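Local coordinates for DUF1780 domain-containing protein (Pseudomonas aeruginosa, PDB 1Y0K), which is of unknown function but, as a member of a putative endonuclease family in the PD-(D/E)XK clan, possibly acts as a nuclease, at residues Arg29-Cys34 and Glu48-Pro53; Pro57-Phe62 and Gly66-Phe71. All blocks are in the same frame, centred on the assembly; numbering follows the deposited sequence.

Contact 1. Residues Arg29-Cys34 and Glu48-Pro53; sequences RERWVC and EDFAAP
Arg31 is the first residue of Arg29-Cys34 to meet Glu48-Pro53, and it does so with the aliphatic part of its chain. Its CG lies 3.8 Å from Phe50 CG. This methylene makes an off-centre CH-pi contact, 4.3 Å from the Phe50 ring centroid and 28° off the ring normal. Arg31 CD lies 4.1 Å from Phe50 CB and also near CD1. The two side chains run at about a right angle to each other. The Arg31 chain bends at chi3 (63°), and the guanidinium plane is turned 66° from the ring plane. The charged end forms a salt bridge with Asp28; Phe50 meets the methylenes CG and CD.

One helical turn on, Cys34 supplies the second touch. Its CB is 4.2 Å from Phe50 CE2, on the far part of the ring. The contact is small and apolar, and Phe50 is buried.

The joint sets helix 26-40 against the short edge strand 50-51 of the mixed sheet. Trp27, Gln35 and Leu38 of the same helix also touch Phe50, while Tyr45 and Phe62 meet its ring. Cys34 goes on to Val60, Phe67 and Val69, which places the helix across the neighbouring strands 60-62 and 65-73.

Contact 2. Residues Pro57-Phe62 and Gly66-Phe71; sequences PPDVLF and GFEVFF
The carboxylates of Asp59 and Glu68 lie one over the other, shifted, with planes 9° apart, and the two side chains cross obliquely. Asp59 OD2 is 3.5 Å from Glu68 OE1, two acceptors of like charge. A water donates to both Asp59 OD1 and Glu68 OE1 and probably eases the repulsion, as may the salt bridge from Glu68 OE2 to Lys125 of helix 119-132. Asp59 OD2 takes the backbone N-H of Val69 on its anti lone pair, 2.8 Å from Val69 N. The bond helps hold the carboxylate at the edge of strand 65-73.

Glu68 bends at chi2 (76°), which carries its carboxylate back beside the prolines. Its OE1 comes to 3.2 Å from Pro57 CB and close to Pro58 CA.

Val60 and Phe67 point to the same face of the sheet, with their CB atoms 4.3 Å apart. Phe62 CB touches Phe67 CE2. Helix 26-40 covers this face through Trp27 and Cys34. On the opposite face, Leu61 is paired with Gly66, and the ring of Pro58 packs closely on the glycine backbone.

Asp59 and Val60 both face Phe67 in a classic beta bulge. Phe67 O accepts from Asp59 N at 2.9 Å and from Val60 N at 3.0 Å. Val60 O receives Phe67 N.

The bulge lies beside the two acids, in the hairpin of strands 60-62 and 65-73. A Pro-Asp pair followed on the next strand by a glutamate resembles the acidic core of PD-(D/E)XK nucleases. The site is probably the counterpart of their metal site, although Phe70 stands where the motif lysine would be expected.

Both contacts are buried, but contact 2 lies nearer the centre of the chain and buries about three times the surface. They share one sheet. Contact 1 packs a helix on its edge strand by apolar and CH-pi touches, whereas contact 2 joins two sheet strands by backbone bonds and brings carboxylates together. Their centres are about 8 Å apart. Ala51 O and Leu61 N, 2.7 Å apart, probably form a hydrogen bond that joins the edge strand to the hairpin. Pro53 packs on Pro58, and Arg29 packs on Phe71. Glu30 of the helix also touches Asp59, so the helix borders the acidic pair.

Contact 1. Residues Arg29-Cys34 and Glu48-Pro53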
ATOM      1  N   ARG A  29      -1.531  12.454  -5.844  1.00 18.56           N
ATOM      2  CA  ARG A  29      -0.611  11.384  -5.458  1.00 18.95           C
ATOM      3  C   ARG A  29      -1.348  10.261  -4.727  1.00 17.58           C
ATOM      4  O   ARG A  29      -1.152   9.080  -5.021  1.00 17.00           O
ATOM      5  CB  ARG A  29       0.458  11.971  -4.529  1.00 20.13           C
ATOM      6  CG  ARG A  29       1.714  11.153  -4.354  1.00 24.09           C
ATOM      7  CD  ARG A  29       2.861  12.052  -3.906  1.00 28.30           C
ATOM      8  NE  ARG A  29       2.479  12.902  -2.783  1.00 32.05           N
ATOM      9  CZ  ARG A  29       3.058  14.058  -2.475  1.00 33.08           C
ATOM     10  NH1 ARG A  29       4.064  14.536  -3.209  1.00 33.30           N
ATOM     11  NH2 ARG A  29       2.624  14.738  -1.423  1.00 32.95           N
ATOM     12  N   GLU A  30      -2.176  10.642  -3.759  1.00 17.11           N
ATOM     13  CA  GLU A  30      -2.938   9.685  -2.960  1.00 16.36           C
ATOM     14  C   GLU A  30      -3.976   8.953  -3.801  1.00 16.22           C
ATOM     15  O   GLU A  30      -4.122   7.729  -3.684  1.00 16.23           O
ATOM     16  CB  GLU A  30      -3.567  10.383  -1.747  1.00 17.41           C
ATOM     17  CG  GLU A  30      -2.519  10.749  -0.701  1.00 18.23           C
ATOM     18  CD  GLU A  30      -2.876  11.967   0.134  1.00 22.81           C
ATOM     19  OE1 GLU A  30      -3.984  12.531  -0.029  1.00 22.90           O
ATOM     20  OE2 GLU A  30      -2.018  12.372   0.954  1.00 23.45           O
ATOM     21  N   ARG A  31      -4.672   9.689  -4.666  1.00 15.68           N
ATOM     22  CA  ARG A  31      -5.637   9.078  -5.586  1.00 15.48           C
ATOM     23  C   ARG A  31      -4.927   8.125  -6.556  1.00 14.68           C
ATOM     24  O   ARG A  31      -5.422   7.031  -6.848  1.00 14.46           O
ATOM     25  CB  ARG A  31      -6.399  10.153  -6.362  1.00 15.95           C
ATOM     26  CG  ARG A  31      -7.661   9.621  -7.026  1.00 17.64           C
ATOM     27  CD  ARG A  31      -8.025  10.400  -8.267  1.00 20.52           C
ATOM     28  NE  ARG A  31      -6.969  10.255  -9.259  1.00 21.61           N
ATOM     29  CZ  ARG A  31      -6.112  11.208  -9.588  1.00 20.22           C
ATOM     30  NH1 ARG A  31      -5.158  10.954 -10.469  1.00 21.61           N
ATOM     31  NH2 ARG A  31      -6.209  12.412  -9.041  1.00 23.83           N
ATOM     32  N   TRP A  32      -3.753   8.530  -7.028  1.00 14.18           N
ATOM     33  CA  TRP A  32      -2.970   7.710  -7.943  1.00 14.08           C
ATOM     34  C   TRP A  32      -2.653   6.367  -7.276  1.00 13.52           C
ATOM     35  O   TRP A  32      -2.803   5.330  -7.902  1.00 13.13           O
ATOM     36  CB  TRP A  32      -1.691   8.464  -8.354  1.00 14.84           C
ATOM     37  CG  TRP A  32      -0.684   7.694  -9.197  1.00 15.21           C
ATOM     38  CD1 TRP A  32      -0.579   7.703 -10.555  1.00 16.25           C
ATOM     39  CD2 TRP A  32       0.381   6.864  -8.714  1.00 15.23           C
ATOM     40  NE1 TRP A  32       0.475   6.903 -10.959  1.00 14.93           N
ATOM     41  CE2 TRP A  32       1.083   6.381  -9.846  1.00 15.68           C
ATOM     42  CE3 TRP A  32       0.810   6.476  -7.431  1.00 16.49           C
ATOM     43  CZ2 TRP A  32       2.187   5.525  -9.735  1.00 15.80           C
ATOM     44  CZ3 TRP A  32       1.919   5.624  -7.314  1.00 17.36           C
ATOM     45  CH2 TRP A  32       2.596   5.160  -8.465  1.00 15.26           C
ATOM     46  N   VAL A  33      -2.247   6.388  -6.006  1.00 12.86           N
ATOM     47  CA  VAL A  33      -1.969   5.137  -5.276  1.00 12.36           C
ATOM     48  C   VAL A  33      -3.214   4.239  -5.244  1.00 12.42           C
ATOM     49  O   VAL A  33      -3.140   3.032  -5.512  1.00 12.43           O
ATOM     50  CB  VAL A  33      -1.472   5.404  -3.841  1.00 11.89           C
ATOM     51  CG1 VAL A  33      -1.411   4.109  -3.041  1.00 13.11           C
ATOM     52  CG2 VAL A  33      -0.084   6.059  -3.875  1.00 12.26           C
ATOM     53  N   CYS A  34      -4.354   4.833  -4.908  1.00 12.71           N
ATOM     54  CA  CYS A  34      -5.617   4.096  -4.887  1.00 12.40           C
ATOM     55  C   CYS A  34      -5.915   3.488  -6.260  1.00 12.58           C
ATOM     56  O   CYS A  34      -6.302   2.331  -6.347  1.00 12.29           O
ATOM     57  CB  CYS A  34      -6.763   5.003  -4.429  1.00 12.88           C
ATOM     58  SG  CYS A  34      -6.584   5.534  -2.701  1.00 14.39           S
ATOM     59  N   GLU A  48     -15.007   9.540 -11.387  1.00 22.64           N
ATOM     60  CA  GLU A  48     -15.946  10.174 -10.455  1.00 23.01           C
ATOM     61  C   GLU A  48     -16.117   9.407  -9.134  1.00 22.50           C
ATOM     62  O   GLU A  48     -16.639   9.955  -8.158  1.00 22.45           O
ATOM     63  CB  GLU A  48     -17.314  10.348 -11.127  1.00 23.62           C
ATOM     64  CG  GLU A  48     -17.822   9.093 -11.832  1.00 26.63           C
ATOM     65  CD  GLU A  48     -17.482   9.041 -13.337  1.00 31.10           C
ATOM     66  OE1 GLU A  48     -16.387   9.500 -13.768  1.00 30.86           O
ATOM     67  OE2 GLU A  48     -18.331   8.519 -14.096  1.00 35.19           O
ATOM     68  N   ASP A  49     -15.685   8.145  -9.101  1.00 21.93           N
ATOM     69  CA  ASP A  49     -15.799   7.331  -7.889  1.00 21.43           C
ATOM     70  C   ASP A  49     -14.895   7.768  -6.729  1.00 21.20           C
ATOM     71  O   ASP A  49     -15.138   7.379  -5.592  1.00 21.20           O
ATOM     72  CB  ASP A  49     -15.546   5.853  -8.178  1.00 21.05           C
ATOM     73  CG  ASP A  49     -16.580   5.241  -9.106  1.00 22.31           C
ATOM     74  OD1 ASP A  49     -17.736   5.721  -9.133  1.00 21.77           O
ATOM     75  OD2 ASP A  49     -16.230   4.254  -9.789  1.00 21.48           O
ATOM     76  N   PHE A  50     -13.845   8.536  -7.013  1.00 20.80           N
ATOM     77  CA  PHE A  50     -12.936   8.999  -5.961  1.00 20.83           C
ATOM     78  C   PHE A  50     -13.359  10.363  -5.436  1.00 21.76           C
ATOM     79  O   PHE A  50     -13.699  11.257  -6.217  1.00 22.06           O
ATOM     80  CB  PHE A  50     -11.499   9.060  -6.481  1.00 20.83           C
ATOM     81  CG  PHE A  50     -11.030   7.778  -7.081  1.00 19.36           C
ATOM     82  CD1 PHE A  50     -11.078   7.581  -8.457  1.00 19.51           C
ATOM     83  CD2 PHE A  50     -10.579   6.744  -6.266  1.00 19.54           C
ATOM     84  CE1 PHE A  50     -10.665   6.386  -9.013  1.00 19.48           C
ATOM     85  CE2 PHE A  50     -10.165   5.550  -6.811  1.00 19.39           C
ATOM     86  CZ  PHE A  50     -10.208   5.366  -8.188  1.00 18.59           C
ATOM     87  N   ALA A  51     -13.338  10.515  -4.119  1.00 22.02           N
ATOM     88  CA  ALA A  51     -13.661  11.786  -3.491  1.00 23.06           C
ATOM     89  C   ALA A  51     -12.797  12.010  -2.259  1.00 23.55           C
ATOM     90  O   ALA A  51     -12.291  11.057  -1.659  1.00 23.32           O
ATOM     91  CB  ALA A  51     -15.139  11.840  -3.129  1.00 22.60           C
ATOM     92  N   ALA A  52     -12.615  13.275  -1.895  1.00 24.08           N
ATOM     93  CA  ALA A  52     -11.938  13.599  -0.643  1.00 24.28           C
ATOM     94  C   ALA A  52     -12.982  13.800   0.460  1.00 24.49           C
ATOM     95  O   ALA A  52     -14.056  14.361   0.203  1.00 25.15           O
ATOM     96  CB  ALA A  52     -11.067  14.834  -0.813  1.00 24.59           C
ATOM     97  N   PRO A  53     -12.692  13.330   1.686  1.00 24.10           N
ATOM     98  CA  PRO A  53     -13.634  13.539   2.782  1.00 24.44           C
ATOM     99  C   PRO A  53     -13.539  14.955   3.324  1.00 24.99           C
ATOM    100  O   PRO A  53     -12.597  15.685   2.991  1.00 24.82           O
ATOM    101  CB  PRO A  53     -13.140  12.556   3.845  1.00 24.25           C
ATOM    102  CG  PRO A  53     -11.679  12.530   3.639  1.00 24.16           C
ATOM    103  CD  PRO A  53     -11.500  12.584   2.137  1.00 24.16           C
TER

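Contact 2. Residues Pro57-Phe62 and Gly66-Phe71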
ATOM      1  N   PRO A  57      -8.372  11.975   8.943  1.00 22.29           N
ATOM      2  CA  PRO A  57      -8.393  10.878   7.970  1.00 20.87           C
ATOM      3  C   PRO A  57      -9.833  10.505   7.598  1.00 19.86           C
ATOM      4  O   PRO A  57     -10.761  10.862   8.332  1.00 20.74           O
ATOM      5  CB  PRO A  57      -7.738   9.733   8.742  1.00 20.60           C
ATOM      6  CG  PRO A  57      -8.106  10.000  10.182  1.00 21.08           C
ATOM      7  CD  PRO A  57      -8.178  11.489  10.324  1.00 22.01           C
ATOM      8  N   PRO A  58     -10.024   9.769   6.494  1.00 18.73           N
ATOM      9  CA  PRO A  58      -8.992   9.258   5.583  1.00 17.76           C
ATOM     10  C   PRO A  58      -8.595  10.273   4.505  1.00 17.31           C
ATOM     11  O   PRO A  58      -8.837  11.474   4.667  1.00 17.13           O
ATOM     12  CB  PRO A  58      -9.681   8.046   4.956  1.00 17.84           C
ATOM     13  CG  PRO A  58     -11.132   8.481   4.860  1.00 18.40           C
ATOM     14  CD  PRO A  58     -11.377   9.357   6.068  1.00 18.62           C
ATOM     15  N   ASP A  59      -7.997   9.787   3.414  1.00 16.14           N
ATOM     16  CA  ASP A  59      -7.548  10.647   2.312  1.00 15.71           C
ATOM     17  C   ASP A  59      -8.444  10.558   1.092  1.00 15.50           C
ATOM     18  O   ASP A  59      -8.763  11.580   0.470  1.00 15.05           O
ATOM     19  CB  ASP A  59      -6.117  10.299   1.894  1.00 15.88           C
ATOM     20  CG  ASP A  59      -5.117  10.507   3.013  1.00 17.42           C
ATOM     21  OD1 ASP A  59      -5.078  11.619   3.596  1.00 18.08           O
ATOM     22  OD2 ASP A  59      -4.361   9.560   3.310  1.00 15.84           O
ATOM     23  N   VAL A  60      -8.826   9.334   0.741  1.00 14.65           N
ATOM     24  CA  VAL A  60      -9.566   9.076  -0.483  1.00 14.79           C
ATOM     25  C   VAL A  60     -10.728   8.140  -0.203  1.00 14.71           C
ATOM     26  O   VAL A  60     -10.536   7.030   0.308  1.00 15.12           O
ATOM     27  CB  VAL A  60      -8.646   8.458  -1.577  1.00 14.09           C
ATOM     28  CG1 VAL A  60      -9.450   8.094  -2.827  1.00 14.97           C
ATOM     29  CG2 VAL A  60      -7.491   9.408  -1.926  1.00 14.55           C
ATOM     30  N   LEU A  61     -11.937   8.592  -0.543  1.00 15.20           N
ATOM     31  CA  LEU A  61     -13.125   7.748  -0.462  1.00 15.42           C
ATOM     32  C   LEU A  61     -13.361   7.036  -1.785  1.00 15.63           C
ATOM     33  O   LEU A  61     -13.268   7.642  -2.849  1.00 15.95           O
ATOM     34  CB  LEU A  61     -14.371   8.572  -0.090  1.00 15.78           C
ATOM     35  CG  LEU A  61     -14.280   9.496   1.139  1.00 16.01           C
ATOM     36  CD1 LEU A  61     -15.535  10.365   1.270  1.00 17.44           C
ATOM     37  CD2 LEU A  61     -14.070   8.700   2.414  1.00 18.24           C
ATOM     38  N   PHE A  62     -13.658   5.746  -1.711  1.00 15.39           N
ATOM     39  CA  PHE A  62     -14.035   4.979  -2.902  1.00 15.80           C
ATOM     40  C   PHE A  62     -14.987   3.870  -2.511  1.00 16.14           C
ATOM     41  O   PHE A  62     -14.598   2.942  -1.807  1.00 15.70           O
ATOM     42  CB  PHE A  62     -12.793   4.376  -3.582  1.00 15.91           C
ATOM     43  CG  PHE A  62     -13.119   3.409  -4.690  1.00 16.22           C
ATOM     44  CD1 PHE A  62     -13.483   3.879  -5.947  1.00 16.26           C
ATOM     45  CD2 PHE A  62     -13.071   2.037  -4.479  1.00 16.28           C
ATOM     46  CE1 PHE A  62     -13.810   2.985  -6.981  1.00 16.57           C
ATOM     47  CE2 PHE A  62     -13.384   1.135  -5.509  1.00 17.11           C
ATOM     48  CZ  PHE A  62     -13.755   1.610  -6.758  1.00 17.51           C
ATOM     49  N   GLY A  66     -12.471   3.888   2.969  1.00 15.45           N
ATOM     50  CA  GLY A  66     -11.915   5.152   3.435  1.00 14.94           C
ATOM     51  C   GLY A  66     -10.409   4.967   3.415  1.00 14.11           C
ATOM     52  O   GLY A  66      -9.801   4.598   4.417  1.00 14.78           O
ATOM     53  N   PHE A  67      -9.807   5.216   2.260  1.00 14.07           N
ATOM     54  CA  PHE A  67      -8.383   4.918   2.105  1.00 13.27           C
ATOM     55  C   PHE A  67      -7.523   5.975   2.762  1.00 13.37           C
ATOM     56  O   PHE A  67      -7.546   7.149   2.365  1.00 13.06           O
ATOM     57  CB  PHE A  67      -8.002   4.799   0.630  1.00 13.28           C
ATOM     58  CG  PHE A  67      -8.424   3.503  -0.021  1.00 13.91           C
ATOM     59  CD1 PHE A  67      -8.045   2.268   0.518  1.00 14.73           C
ATOM     60  CD2 PHE A  67      -9.154   3.523  -1.194  1.00 14.03           C
ATOM     61  CE1 PHE A  67      -8.422   1.070  -0.097  1.00 15.02           C
ATOM     62  CE2 PHE A  67      -9.517   2.338  -1.834  1.00 14.68           C
ATOM     63  CZ  PHE A  67      -9.159   1.108  -1.278  1.00 14.38           C
ATOM     64  N   GLU A  68      -6.759   5.532   3.766  1.00 12.20           N
ATOM     65  CA  GLU A  68      -5.775   6.353   4.449  1.00 13.08           C
ATOM     66  C   GLU A  68      -4.420   5.969   3.856  1.00 12.82           C
ATOM     67  O   GLU A  68      -3.891   4.889   4.125  1.00 12.73           O
ATOM     68  CB  GLU A  68      -5.849   6.069   5.950  1.00 13.85           C
ATOM     69  CG  GLU A  68      -4.733   6.650   6.818  1.00 16.29           C
ATOM     70  CD  GLU A  68      -4.872   8.123   7.065  1.00 19.79           C
ATOM     71  OE1 GLU A  68      -5.752   8.775   6.440  1.00 19.61           O
ATOM     72  OE2 GLU A  68      -4.089   8.627   7.909  1.00 22.02           O
ATOM     73  N   VAL A  69      -3.892   6.850   3.022  1.00 11.87           N
ATOM     74  CA  VAL A  69      -2.752   6.504   2.163  1.00 12.91           C
ATOM     75  C   VAL A  69      -1.439   6.994   2.764  1.00 13.48           C
ATOM     76  O   VAL A  69      -1.323   8.159   3.168  1.00 14.09           O
ATOM     77  CB  VAL A  69      -2.952   7.092   0.750  1.00 12.51           C
ATOM     78  CG1 VAL A  69      -1.717   6.866  -0.130  1.00 14.61           C
ATOM     79  CG2 VAL A  69      -4.207   6.471   0.113  1.00 13.53           C
ATOM     80  N   PHE A  70      -0.450   6.108   2.841  1.00 13.14           N
ATOM     81  CA  PHE A  70       0.871   6.540   3.292  1.00 13.34           C
ATOM     82  C   PHE A  70       1.980   5.911   2.457  1.00 14.20           C
ATOM     83  O   PHE A  70       1.757   4.920   1.768  1.00 13.49           O
ATOM     84  CB  PHE A  70       1.057   6.306   4.795  1.00 13.66           C
ATOM     85  CG  PHE A  70       1.098   4.857   5.206  1.00 12.44           C
ATOM     86  CD1 PHE A  70       2.311   4.260   5.560  1.00 13.91           C
ATOM     87  CD2 PHE A  70      -0.077   4.099   5.282  1.00 14.16           C
ATOM     88  CE1 PHE A  70       2.359   2.921   5.983  1.00 13.75           C
ATOM     89  CE2 PHE A  70      -0.042   2.745   5.687  1.00 14.01           C
ATOM     90  CZ  PHE A  70       1.176   2.158   6.032  1.00 15.25           C
ATOM     91  N   PHE A  71       3.162   6.522   2.508  1.00 14.08           N
ATOM     92  CA  PHE A  71       4.282   6.127   1.659  1.00 15.06           C
ATOM     93  C   PHE A  71       5.417   5.562   2.481  1.00 15.68           C
ATOM     94  O   PHE A  71       5.809   6.141   3.512  1.00 15.67           O
ATOM     95  CB  PHE A  71       4.744   7.307   0.803  1.00 15.63           C
ATOM     96  CG  PHE A  71       3.680   7.807  -0.130  1.00 15.85           C
ATOM     97  CD1 PHE A  71       2.700   8.698   0.319  1.00 17.58           C
ATOM     98  CD2 PHE A  71       3.642   7.373  -1.453  1.00 17.23           C
ATOM     99  CE1 PHE A  71       1.683   9.141  -0.541  1.00 16.47           C
ATOM    100  CE2 PHE A  71       2.640   7.816  -2.321  1.00 16.54           C
ATOM    101  CZ  PHE A  71       1.664   8.704  -1.855  1.00 15.88           C
TER
HETATM  102  O   HOH W   1      -2.417   9.686   4.922  1.00 21.69           O
HETATM  103  O   HOH W   2      -5.477  11.390   6.338  1.00 22.62           O